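Local structure of farnesyl pyrophosphate synthetase (Staphylococcus aureus, 5H9D) at residues L28-S32 / L108-L113; H34-G40 / R91-I97; Q63-V69 / H120-K125; L73-A77 / L113-G117. The protein probably builds heptaprenyl diphosphate by magnesium-dependent chain elongation with isopentenyl units, as a trans-prenyltransferase in complex with a second, different subunit. Residues are numbered along the deposited sequence.

How the contacts relate
Four contacts tie the N-terminal part of this mainly helical fold together. Contacts 1, 3 and 4 all use helix 103-121: contact 4 is its antiparallel seam with helix 62-85, contact 3 extends that seam about 13 Å away (centre to centre), and contact 1, about 9 Å from contact 4 between centres, adds helix 26-38 and shares Leu-113. Contact 2, its centre about 13 Å from that of contact 1, joins the end of helix 26-38 to the hairpin after helix 62-85. Met-76 CE of contact 4 lies 3.7 Å from Leu-36 CD1 of contact 2. Two phosphate ions, probably from the crystallisation liquor, lie at contact 2; that near Gly-40 and Arg-92 is consistent with the isopentenyl diphosphate site of relatives.

Contact 1 of 4, residues L28-S32 / L108-L113; sequences LEQAS and LTGNFL
Two helical segments, 28-32 and 108-113, cross almost at right angles: their N-to-C directions differ by 83° (signed, -83°) and the local axes approach to 10.0 Å at their closest. The closest CA pair is Leu-28 with Thr-109, at 5.6 Å. Contact is by van der Waals packing; no hydrogen bond crosses. Leu-28, in an off-well conformation (chi1 -103°, chi2 25°), points at the other helix and lays CG over one face of the Phe-112 ring, 4.0 Å from Phe-112 CG, while its CD1 reaches Leu-108 CB at 4.3 Å. Phe-112 takes chi1 t, which swings its ring across to helix 28-32. The polar groups are satisfied inside their own helices. Ser-32, chi1 m, donates OG to Leu-28 O (2.9 Å), one turn back, and so offers a locally satisfied hydroxyl 3.5 Å from Phe-112 CE2 at the ring edge and 3.5 Å from Leu-113 CD2. Thr-109 OG1 bonds Thr-105 O and packs on Leu-28 CD1 (3.5 Å) and Ala-31 CB (3.7 Å). The contact sets helix 26-38 across helix 103-121 in the mainly helical prenyl synthase fold. Leu-113 continues onto helix 62-85; Leu-28, Leu-108 and Phe-112 pack on the neighbouring chain, heptaprenyl diphosphate synthase subunit 1.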
loop_
_atom_site.group_PDB
_atom_site.type_symbol
_atom_site.label_atom_id
_atom_site.label_comp_id
_atom_site.label_asym_id
_atom_site.label_seq_id
_atom_site.Cartn_x
_atom_site.Cartn_y
_atom_site.Cartn_z
ATOM N N LEU A 28 -8.908 -8.519 13.591
ATOM C CA LEU A 28 -8.606 -8.131 12.221
ATOM C C LEU A 28 -9.901 -7.974 11.449
ATOM O O LEU A 28 -9.970 -7.132 10.568
ATOM C CB LEU A 28 -7.725 -9.168 11.528
ATOM C CG LEU A 28 -6.237 -8.868 11.348
ATOM C CD1 LEU A 28 -5.751 -7.884 12.414
ATOM C CD2 LEU A 28 -5.467 -10.159 11.403
ATOM N N GLU A 29 -10.924 -8.770 11.784
ATOM C CA GLU A 29 -12.212 -8.681 11.108
ATOM C C GLU A 29 -12.996 -7.423 11.487
ATOM O O GLU A 29 -13.596 -6.770 10.626
ATOM C CB GLU A 29 -13.068 -9.900 11.418
ATOM C CG GLU A 29 -14.304 -9.964 10.571
ATOM C CD GLU A 29 -14.905 -11.331 10.577
ATOM O OE1 GLU A 29 -14.111 -12.300 10.573
ATOM O OE2 GLU A 29 -16.162 -11.433 10.572
ATOM N N GLN A 30 -13.012 -7.108 12.775
ATOM C CA GLN A 30 -13.692 -5.922 13.256
ATOM C C GLN A 30 -12.988 -4.654 12.774
ATOM O O GLN A 30 -13.649 -3.672 12.441
ATOM C CB GLN A 30 -13.693 -5.871 14.765
ATOM C CG GLN A 30 -14.428 -6.944 15.509
ATOM C CD GLN A 30 -14.316 -6.668 16.995
ATOM O OE1 GLN A 30 -14.924 -5.707 17.510
ATOM N NE2 GLN A 30 -13.500 -7.473 17.692
ATOM N N ALA A 31 -11.655 -4.656 12.774
ATOM C CA ALA A 31 -10.906 -3.484 12.320
ATOM C C ALA A 31 -11.165 -3.224 10.829
ATOM O O ALA A 31 -11.549 -2.120 10.442
ATOM C CB ALA A 31 -9.407 -3.662 12.579
ATOM N N SER A 32 -10.960 -4.232 9.996
ATOM C CA SER A 32 -11.199 -4.086 8.572
ATOM C C SER A 32 -12.624 -3.588 8.296
ATOM O O SER A 32 -12.824 -2.701 7.477
ATOM C CB SER A 32 -10.963 -5.425 7.866
ATOM O OG SER A 32 -9.617 -5.831 8.010
ATOM N N LEU A 108 -0.822 -4.832 11.790
ATOM C CA LEU A 108 -1.239 -6.154 11.431
ATOM C C LEU A 108 -2.405 -6.124 10.467
ATOM O O LEU A 108 -2.440 -6.925 9.501
ATOM C CB LEU A 108 -1.609 -6.963 12.682
ATOM C CG LEU A 108 -0.465 -7.505 13.555
ATOM C CD1 LEU A 108 -1.097 -8.232 14.717
ATOM C CD2 LEU A 108 0.450 -8.477 12.794
ATOM N N THR A 109 -3.347 -5.201 10.696
ATOM C CA THR A 109 -4.518 -5.109 9.828
ATOM C C THR A 109 -4.080 -4.738 8.419
ATOM O O THR A 109 -4.571 -5.297 7.439
ATOM C CB THR A 109 -5.581 -4.100 10.363
ATOM O OG1 THR A 109 -5.925 -4.417 11.719
ATOM C CG2 THR A 109 -6.862 -4.247 9.578
ATOM N N GLY A 110 -3.136 -3.803 8.332
ATOM C CA GLY A 110 -2.614 -3.372 7.054
ATOM C C GLY A 110 -1.982 -4.524 6.292
ATOM O O GLY A 110 -2.183 -4.636 5.081
ATOM N N ASN A 111 -1.214 -5.374 6.975
ATOM C CA ASN A 111 -0.581 -6.520 6.311
ATOM C C ASN A 111 -1.672 -7.460 5.808
ATOM O O ASN A 111 -1.610 -7.996 4.674
ATOM C CB ASN A 111 0.318 -7.306 7.269
ATOM C CG ASN A 111 1.440 -6.481 7.848
ATOM O OD1 ASN A 111 1.941 -5.559 7.214
ATOM N ND2 ASN A 111 1.849 -6.820 9.056
ATOM N N PHE A 112 -2.666 -7.663 6.671
ATOM C CA PHE A 112 -3.804 -8.515 6.365
ATOM C C PHE A 112 -4.476 -8.061 5.059
ATOM O O PHE A 112 -4.603 -8.831 4.116
ATOM C CB PHE A 112 -4.759 -8.447 7.571
ATOM C CG PHE A 112 -6.072 -9.143 7.386
ATOM C CD1 PHE A 112 -6.146 -10.526 7.352
ATOM C CD2 PHE A 112 -7.258 -8.405 7.300
ATOM C CE1 PHE A 112 -7.382 -11.169 7.240
ATOM C CE2 PHE A 112 -8.485 -9.037 7.187
ATOM C CZ PHE A 112 -8.548 -10.423 7.158
ATOM N N LEU A 113 -4.865 -6.793 5.020
ATOM C CA LEU A 113 -5.564 -6.180 3.890
ATOM C C LEU A 113 -4.778 -6.295 2.615
ATOM O O LEU A 113 -5.326 -6.521 1.537
ATOM C CB LEU A 113 -5.885 -4.686 4.197
ATOM C CG LEU A 113 -6.941 -4.486 5.302
ATOM C CD1 LEU A 113 -7.204 -3.049 5.624
ATOM C CD2 LEU A 113 -8.225 -5.124 4.831
#

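Contact 2 of 4, residues H34-G40 / R91-I97; sequences HLLSSGG and RRGKLTI. With PO4 (phosphate ion), chain H.
Extended Arg-92 (chi1 m, chi2 and chi3 t) reaches to the C-terminal end of a helix, donating NH1 to Leu-35 O at 2.9 Å. That carbonyl also receives Ser-38 OG (3.1 Å; chi1 p). The guanidinium lies between Gly-40 N and Leu-35 CD1 on opposite faces; a side chain on Gly-40 would collide with Arg-92 NE. Helix 34-38 gives way to Gly-39 at positive phi (46°); Ser-38 and Arg-92 are the nearest CA pair, 5.7 Å. The partner is a two-stranded hairpin with a type I' turn from Arg-91 to Lys-94. Gly-39 and Gly-40 open the GGKRxRP signature, which in relatives binds isopentenyl diphosphate together with an arginine after the DDxxD motif; a long, weak ion pair joins Arg-92 to a phosphate ion, and Arg-91 is salt-bridged to the motif's Asp-83. His-34 (chi1 t) donates NE2 to Leu-95 O at 2.9 Å, with CE1 3.5 Å from Lys-94 CB. Lys-94 NZ weakly bonds another phosphate, probably from the crystallisation liquor (O4, 3.1 Å).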
loop_
_atom_site.group_PDB
_atom_site.type_symbol
_atom_site.label_atom_id
_atom_site.label_comp_id
_atom_site.label_asym_id
_atom_site.label_seq_id
_atom_site.Cartn_x
_atom_site.Cartn_y
_atom_site.Cartn_z
ATOM N N HIS A 34 -14.599 -2.017 10.480
ATOM C CA HIS A 34 -14.734 -0.684 11.035
ATOM C C HIS A 34 -14.380 0.322 9.931
ATOM O O HIS A 34 -15.170 1.201 9.623
ATOM C CB HIS A 34 -13.782 -0.504 12.210
ATOM C CG HIS A 34 -13.785 0.873 12.787
ATOM N ND1 HIS A 34 -14.944 1.521 13.156
ATOM C CD2 HIS A 34 -12.767 1.710 13.095
ATOM C CE1 HIS A 34 -14.635 2.702 13.668
ATOM N NE2 HIS A 34 -13.319 2.840 13.641
ATOM N N LEU A 35 -13.189 0.176 9.343
ATOM C CA LEU A 35 -12.723 1.045 8.261
ATOM C C LEU A 35 -13.597 0.946 7.016
ATOM O O LEU A 35 -14.014 1.952 6.450
ATOM C CB LEU A 35 -11.297 0.681 7.880
ATOM C CG LEU A 35 -10.629 1.461 6.740
ATOM C CD1 LEU A 35 -10.460 2.930 7.135
ATOM C CD2 LEU A 35 -9.272 0.847 6.426
ATOM N N LEU A 36 -13.882 -0.275 6.585
ATOM C CA LEU A 36 -14.692 -0.474 5.394
ATOM C C LEU A 36 -16.059 0.218 5.418
ATOM O O LEU A 36 -16.482 0.827 4.443
ATOM C CB LEU A 36 -14.881 -1.973 5.159
ATOM C CG LEU A 36 -15.650 -2.236 3.878
ATOM C CD1 LEU A 36 -14.742 -1.876 2.728
ATOM C CD2 LEU A 36 -16.111 -3.666 3.805
ATOM N N SER A 37 -16.737 0.107 6.548
ATOM C CA SER A 37 -18.070 0.675 6.747
ATOM C C SER A 37 -18.155 2.142 7.170
ATOM O O SER A 37 -19.231 2.719 7.093
ATOM C CB SER A 37 -18.810 -0.158 7.785
ATOM O OG SER A 37 -18.026 -0.202 8.971
ATOM N N SER A 38 -17.066 2.733 7.655
ATOM C CA SER A 38 -17.118 4.133 8.049
ATOM C C SER A 38 -17.119 4.857 6.718
ATOM O O SER A 38 -17.363 6.056 6.627
ATOM C CB SER A 38 -15.931 4.527 8.961
ATOM O OG SER A 38 -14.664 4.335 8.367
ATOM N N GLY A 39 -16.859 4.046 5.692
ATOM C CA GLY A 39 -16.868 4.416 4.281
ATOM C C GLY A 39 -16.270 5.601 3.561
ATOM O O GLY A 39 -16.361 6.751 3.997
ATOM N N GLY A 40 -15.676 5.291 2.412
ATOM C CA GLY A 40 -15.079 6.287 1.542
ATOM C C GLY A 40 -15.789 6.181 0.198
ATOM O O GLY A 40 -16.724 5.409 0.065
ATOM N N ARG A 91 -10.447 8.791 10.894
ATOM C CA ARG A 91 -10.434 8.380 9.505
ATOM C C ARG A 91 -11.878 8.169 9.140
ATOM O O ARG A 91 -12.603 7.471 9.842
ATOM C CB ARG A 91 -9.663 7.056 9.339
ATOM C CG ARG A 91 -9.725 6.466 7.931
ATOM C CD ARG A 91 -8.383 6.556 7.256
ATOM N NE ARG A 91 -8.400 7.490 6.139
ATOM C CZ ARG A 91 -7.317 8.072 5.627
ATOM N NH1 ARG A 91 -6.115 7.816 6.137
ATOM N NH2 ARG A 91 -7.434 8.892 4.588
ATOM N N ARG A 92 -12.301 8.766 8.038
ATOM C CA ARG A 92 -13.685 8.632 7.586
ATOM C C ARG A 92 -14.722 8.973 8.667
ATOM O O ARG A 92 -15.848 8.488 8.622
ATOM C CB ARG A 92 -13.923 7.209 7.026
ATOM C CG ARG A 92 -13.206 6.930 5.701
ATOM C CD ARG A 92 -13.248 5.469 5.310
ATOM N NE ARG A 92 -12.509 5.247 4.060
ATOM C CZ ARG A 92 -12.321 4.065 3.460
ATOM N NH1 ARG A 92 -12.803 2.925 3.955
ATOM N NH2 ARG A 92 -11.629 4.019 2.339
ATOM N N GLY A 93 -14.340 9.805 9.637
ATOM C CA GLY A 93 -15.271 10.198 10.685
ATOM C C GLY A 93 -15.271 9.375 11.968
ATOM O O GLY A 93 -15.956 9.725 12.942
ATOM N N LYS A 94 -14.520 8.276 11.987
ATOM C CA LYS A 94 -14.452 7.447 13.180
ATOM C C LYS A 94 -12.975 7.278 13.539
ATOM O O LYS A 94 -12.098 7.748 12.813
ATOM C CB LYS A 94 -15.108 6.095 12.920
ATOM C CG LYS A 94 -16.415 6.196 12.128
ATOM C CD LYS A 94 -17.507 6.956 12.868
ATOM C CE LYS A 94 -18.070 6.136 14.048
ATOM N NZ LYS A 94 -17.113 5.998 15.233
ATOM N N LEU A 95 -12.713 6.638 14.671
ATOM C CA LEU A 95 -11.361 6.398 15.152
ATOM C C LEU A 95 -10.500 5.551 14.216
ATOM O O LEU A 95 -10.940 4.536 13.676
ATOM C CB LEU A 95 -11.422 5.675 16.504
ATOM C CG LEU A 95 -11.968 6.371 17.743
ATOM C CD1 LEU A 95 -12.278 5.336 18.820
ATOM C CD2 LEU A 95 -10.933 7.428 18.209
ATOM N N THR A 96 -9.251 5.945 14.057
ATOM C CA THR A 96 -8.366 5.172 13.206
ATOM C C THR A 96 -8.128 3.899 13.999
ATOM O O THR A 96 -8.316 3.902 15.212
ATOM C CB THR A 96 -7.065 5.956 12.922
ATOM O OG1 THR A 96 -6.448 6.356 14.146
ATOM C CG2 THR A 96 -7.379 7.189 12.124
ATOM N N ILE A 97 -7.744 2.813 13.337
ATOM C CA ILE A 97 -7.545 1.552 14.037
ATOM C C ILE A 97 -6.539 1.688 15.160
ATOM O O ILE A 97 -6.770 1.247 16.276
ATOM C CB ILE A 97 -7.097 0.419 13.072
ATOM C CG1 ILE A 97 -8.049 0.342 11.886
ATOM C CG2 ILE A 97 -7.091 -0.940 13.789
ATOM C CD1 ILE A 97 -9.439 0.134 12.283
HETATM P P PO4 H . -16.572 3.888 18.130
HETATM O O1 PO4 H . -17.620 2.998 17.568
HETATM O O2 PO4 H . -16.168 3.395 19.472
HETATM O O3 PO4 H . -15.393 3.892 17.227
HETATM O O4 PO4 H . -17.107 5.268 18.251
#

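Contact 3 of 4, residues Q63-V69 / H120-K125; sequences QTYQVAV and HLMAVK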
loop_
_atom_site.group_PDB
_atom_site.type_symbol
_atom_site.label_atom_id
_atom_site.label_comp_id
_atom_site.label_asym_id
_atom_site.label_seq_id
_atom_site.Cartn_x
_atom_site.Cartn_y
_atom_site.Cartn_z
ATOM N N GLN A 63 -13.979 -11.564 -13.100
ATOM C CA GLN A 63 -12.573 -11.203 -13.084
ATOM C C GLN A 63 -12.368 -9.707 -12.869
ATOM O O GLN A 63 -11.375 -9.304 -12.253
ATOM C CB GLN A 63 -11.888 -11.627 -14.396
ATOM C CG GLN A 63 -10.539 -10.947 -14.599
ATOM C CD GLN A 63 -9.750 -11.473 -15.765
ATOM O OE1 GLN A 63 -8.708 -10.932 -16.107
ATOM N NE2 GLN A 63 -10.225 -12.538 -16.368
ATOM N N THR A 64 -13.286 -8.883 -13.376
ATOM C CA THR A 64 -13.118 -7.442 -13.217
ATOM C C THR A 64 -13.594 -7.009 -11.834
ATOM O O THR A 64 -13.064 -6.065 -11.270
ATOM C CB THR A 64 -13.840 -6.619 -14.334
ATOM O OG1 THR A 64 -15.249 -6.705 -14.148
ATOM C CG2 THR A 64 -13.528 -7.151 -15.725
ATOM N N TYR A 65 -14.574 -7.706 -11.271
ATOM C CA TYR A 65 -15.032 -7.378 -9.929
ATOM C C TYR A 65 -13.950 -7.759 -8.957
ATOM O O TYR A 65 -13.836 -7.148 -7.890
ATOM C CB TYR A 65 -16.258 -8.170 -9.547
ATOM C CG TYR A 65 -17.516 -7.666 -10.155
ATOM C CD1 TYR A 65 -17.995 -6.397 -9.860
ATOM C CD2 TYR A 65 -18.219 -8.447 -11.055
ATOM C CE1 TYR A 65 -19.141 -5.909 -10.456
ATOM C CE2 TYR A 65 -19.377 -7.964 -11.662
ATOM C CZ TYR A 65 -19.824 -6.698 -11.363
ATOM O OH TYR A 65 -20.931 -6.221 -12.015
ATOM N N GLN A 66 -13.174 -8.792 -9.298
ATOM C CA GLN A 66 -12.119 -9.227 -8.409
ATOM C C GLN A 66 -10.953 -8.232 -8.404
ATOM O O GLN A 66 -10.302 -8.022 -7.374
ATOM C CB GLN A 66 -11.633 -10.630 -8.784
ATOM C CG GLN A 66 -12.637 -11.774 -8.531
ATOM C CD GLN A 66 -13.043 -11.921 -7.067
ATOM O OE1 GLN A 66 -12.194 -11.974 -6.178
ATOM N NE2 GLN A 66 -14.349 -12.002 -6.815
ATOM N N VAL A 67 -10.683 -7.591 -9.532
ATOM C CA VAL A 67 -9.585 -6.634 -9.528
ATOM C C VAL A 67 -10.049 -5.390 -8.768
ATOM O O VAL A 67 -9.281 -4.722 -8.088
ATOM C CB VAL A 67 -9.122 -6.287 -10.974
ATOM C CG1 VAL A 67 -7.932 -5.350 -10.931
ATOM C CG2 VAL A 67 -8.710 -7.556 -11.676
ATOM N N ALA A 68 -11.330 -5.113 -8.868
ATOM C CA ALA A 68 -11.927 -3.984 -8.159
ATOM C C ALA A 68 -11.795 -4.194 -6.633
ATOM O O ALA A 68 -11.382 -3.276 -5.917
ATOM C CB ALA A 68 -13.406 -3.828 -8.582
ATOM N N VAL A 69 -12.137 -5.404 -6.160
ATOM C CA VAL A 69 -12.031 -5.779 -4.752
ATOM C C VAL A 69 -10.555 -5.680 -4.318
ATOM O O VAL A 69 -10.238 -5.159 -3.254
ATOM C CB VAL A 69 -12.583 -7.228 -4.527
ATOM C CG1 VAL A 69 -12.131 -7.765 -3.212
ATOM C CG2 VAL A 69 -14.110 -7.220 -4.536
ATOM N N HIS A 120 -6.505 -11.726 -4.263
ATOM C CA HIS A 120 -7.485 -11.335 -5.259
ATOM C C HIS A 120 -6.958 -10.956 -6.648
ATOM O O HIS A 120 -7.692 -11.032 -7.628
ATOM C CB HIS A 120 -8.384 -10.240 -4.687
ATOM C CG HIS A 120 -9.363 -10.743 -3.671
ATOM N ND1 HIS A 120 -10.722 -10.809 -3.908
ATOM C CD2 HIS A 120 -9.176 -11.237 -2.427
ATOM C CE1 HIS A 120 -11.326 -11.323 -2.854
ATOM N NE2 HIS A 120 -10.411 -11.594 -1.940
ATOM N N LEU A 121 -5.693 -10.579 -6.743
ATOM C CA LEU A 121 -5.119 -10.233 -8.036
ATOM C C LEU A 121 -4.769 -11.487 -8.828
ATOM O O LEU A 121 -4.543 -11.401 -10.035
ATOM C CB LEU A 121 -3.860 -9.395 -7.859
ATOM C CG LEU A 121 -4.125 -7.932 -7.554
ATOM C CD1 LEU A 121 -2.828 -7.222 -7.140
ATOM C CD2 LEU A 121 -4.727 -7.300 -8.778
ATOM N N MET A 122 -4.725 -12.640 -8.154
ATOM C CA MET A 122 -4.394 -13.904 -8.827
ATOM C C MET A 122 -5.558 -14.371 -9.691
ATOM O O MET A 122 -5.564 -15.510 -10.175
ATOM C CB MET A 122 -4.041 -15.014 -7.822
ATOM C CG MET A 122 -5.241 -15.857 -7.351
ATOM C CE MET A 122 -4.126 -18.407 -7.338
ATOM N N ALA A 123 -6.549 -13.491 -9.852
ATOM C CA ALA A 123 -7.720 -13.767 -10.674
ATOM C C ALA A 123 -7.389 -13.213 -12.057
ATOM O O ALA A 123 -8.055 -13.500 -13.047
ATOM C CB ALA A 123 -8.952 -13.082 -10.095
ATOM N N VAL A 124 -6.362 -12.385 -12.113
ATOM C CA VAL A 124 -5.918 -11.849 -13.379
ATOM C C VAL A 124 -4.973 -12.965 -13.819
ATOM O O VAL A 124 -4.327 -13.594 -12.977
ATOM C CB VAL A 124 -5.134 -10.538 -13.187
ATOM C CG1 VAL A 124 -4.640 -10.023 -14.535
ATOM C CG2 VAL A 124 -6.018 -9.503 -12.508
ATOM N N LYS A 125 -4.889 -13.214 -15.121
ATOM C CA LYS A 125 -4.045 -14.298 -15.618
ATOM C C LYS A 125 -2.763 -13.833 -16.301
ATOM O O LYS A 125 -1.758 -14.544 -16.303
ATOM C CB LYS A 125 -4.861 -15.181 -16.573
ATOM C CG LYS A 125 -6.276 -15.529 -16.058
ATOM C CD LYS A 125 -7.245 -14.324 -16.159
ATOM C CE LYS A 125 -7.656 -13.996 -17.604
ATOM N NZ LYS A 125 -8.707 -14.911 -18.179
#
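Helix 63-69 runs alongside the C-terminal part of helix 103-121 and a type I turn from Leu-121 to Val-124. Gln-63 points toward this turn, and its long side chain covers Ala-123, Val-124 and Lys-125. One turn on, Gln-66 lays CB against Ala-123 CB (3.9 Å), and its OE1 accepts a weak hydrogen bond from His-120 ND1 (2.9 Å); its NE2 is held by Glu-62. Val-67 turns to the buried side, where CG2 meets Val-124 CG2 at 3.4 Å and CG1 meets Leu-121 CD2 at 4.3 Å; Val-179 and Thr-183 of helix 158-183 close over it. Val-69, last in the walk, sets CG1 3.4 Å from His-120 ND1. The two helices thus stay joined as the chain heads into helix 127-150. Chemically the contact is graded: valine and leucine fill the interior, while glutamine, histidine and lysine line the solvent side. The hydrogen bond from His-120 to Gln-66 is weak, and more than half of the buried area comes from polar and charged residues, though largely through non-directional contact.

Contact 4 of 4, residues L73-A77 / L113-G117; sequences LIHMA and LLALG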
loop_
_atom_site.group_PDB
_atom_site.type_symbol
_atom_site.label_atom_id
_atom_site.label_comp_id
_atom_site.label_asym_id
_atom_site.label_seq_id
_atom_site.Cartn_x
_atom_site.Cartn_y
_atom_site.Cartn_z
ATOM N N LEU A 73 -8.804 -3.032 -1.467
ATOM C CA LEU A 73 -8.133 -3.618 -0.306
ATOM C C LEU A 73 -6.700 -3.070 -0.167
ATOM O O LEU A 73 -6.242 -2.838 0.947
ATOM C CB LEU A 73 -8.129 -5.151 -0.408
ATOM C CG LEU A 73 -9.439 -5.957 -0.325
ATOM C CD1 LEU A 73 -9.242 -7.424 -0.693
ATOM C CD2 LEU A 73 -9.995 -5.876 1.074
ATOM N N ILE A 74 -6.002 -2.857 -1.291
ATOM C CA ILE A 74 -4.642 -2.310 -1.273
ATOM C C ILE A 74 -4.735 -0.826 -0.843
ATOM O O ILE A 74 -3.914 -0.327 -0.062
ATOM C CB ILE A 74 -3.942 -2.425 -2.687
ATOM C CG1 ILE A 74 -3.574 -3.886 -2.974
ATOM C CG2 ILE A 74 -2.649 -1.603 -2.718
ATOM C CD1 ILE A 74 -3.466 -4.228 -4.459
ATOM N N HIS A 75 -5.731 -0.127 -1.375
ATOM C CA HIS A 75 -5.976 1.257 -1.006
ATOM C C HIS A 75 -6.145 1.369 0.528
ATOM O O HIS A 75 -5.522 2.213 1.193
ATOM C CB HIS A 75 -7.241 1.724 -1.706
ATOM C CG HIS A 75 -7.663 3.108 -1.343
ATOM N ND1 HIS A 75 -6.762 4.142 -1.177
ATOM C CD2 HIS A 75 -8.892 3.637 -1.135
ATOM C CE1 HIS A 75 -7.421 5.248 -0.882
ATOM N NE2 HIS A 75 -8.713 4.968 -0.850
ATOM N N MET A 76 -7.002 0.500 1.068
ATOM C CA MET A 76 -7.291 0.416 2.497
ATOM C C MET A 76 -6.045 0.068 3.315
ATOM O O MET A 76 -5.813 0.637 4.389
ATOM C CB MET A 76 -8.338 -0.650 2.760
ATOM C CG MET A 76 -9.718 -0.342 2.281
ATOM S SD MET A 76 -10.794 -1.822 2.338
ATOM C CE MET A 76 -11.303 -1.844 4.047
ATOM N N ALA A 77 -5.249 -0.882 2.843
ATOM C CA ALA A 77 -4.047 -1.202 3.600
ATOM C C ALA A 77 -3.244 0.101 3.737
ATOM O O ALA A 77 -2.754 0.437 4.803
ATOM C CB ALA A 77 -3.203 -2.312 2.878
ATOM N N LEU A 113 -4.865 -6.793 5.020
ATOM C CA LEU A 113 -5.564 -6.180 3.890
ATOM C C LEU A 113 -4.778 -6.295 2.615
ATOM O O LEU A 113 -5.326 -6.521 1.537
ATOM C CB LEU A 113 -5.885 -4.686 4.197
ATOM C CG LEU A 113 -6.941 -4.486 5.302
ATOM C CD1 LEU A 113 -7.204 -3.049 5.624
ATOM C CD2 LEU A 113 -8.225 -5.124 4.831
ATOM N N LEU A 114 -3.474 -6.137 2.751
ATOM C CA LEU A 114 -2.573 -6.195 1.620
ATOM C C LEU A 114 -2.454 -7.629 1.104
ATOM O O LEU A 114 -2.480 -7.851 -0.095
ATOM C CB LEU A 114 -1.222 -5.704 2.076
ATOM C CG LEU A 114 -0.336 -5.016 1.080
ATOM C CD1 LEU A 114 -0.944 -3.658 0.768
ATOM C CD2 LEU A 114 1.071 -4.891 1.703
ATOM N N ALA A 115 -2.325 -8.599 2.011
ATOM C CA ALA A 115 -2.199 -9.994 1.594
ATOM C C ALA A 115 -3.426 -10.438 0.810
ATOM O O ALA A 115 -3.307 -11.173 -0.182
ATOM C CB ALA A 115 -1.999 -10.914 2.817
ATOM N N LEU A 116 -4.601 -9.994 1.271
ATOM C CA LEU A 116 -5.864 -10.330 0.623
ATOM C C LEU A 116 -5.866 -9.728 -0.780
ATOM O O LEU A 116 -6.367 -10.334 -1.727
ATOM C CB LEU A 116 -7.043 -9.762 1.415
ATOM C CG LEU A 116 -7.445 -10.356 2.767
ATOM C CD1 LEU A 116 -8.578 -9.489 3.398
ATOM C CD2 LEU A 116 -7.840 -11.834 2.570
ATOM N N GLY A 117 -5.317 -8.523 -0.906
ATOM C CA GLY A 117 -5.254 -7.879 -2.204
ATOM C C GLY A 117 -4.484 -8.746 -3.185
ATOM O O GLY A 117 -4.880 -8.869 -4.344
#
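Leu-113 opens the second segment with the greatest buried area of this contact, 90 Å². Its CB sits 3.8 Å from Ala-77 CB, CD1 touches Met-76 CB at 3.9 Å and CD2 reaches Leu-73 CD2 at 4.2 Å, so one leucine fills the space among three residues of helix 73-77. Its carbonyl O, bonded within its own helix to Gly-117 N, lies 3.7 Å from Leu-73 CB. Leu-114 flanks the other edge of the interface: with chi1 t it folds CD1 onto Ala-77 CB (3.4 Å) and toward Ile-74 CG2 (4.4 Å). Two residues on, Leu-116 CB meets Leu-73 CD1 at 3.8 Å. Gly-117 completes the segment, its CA 4.4 Å from Ile-74 CG1; a CB here would clash with that atom. The helices run antiparallel, 159° between directions, with local axes only 7.9 Å apart, and Ala-77 and Gly-117 are the small residues that permit this approach. Here helix 62-85 and helix 103-121 pair in a buried layer, with Leu-114 and Ala-115 against the subunit 1 chain. With no hydrogen bond across and wholly apolar side chains meeting, the pairing here rests on close shape fit and, probably, the exclusion of water.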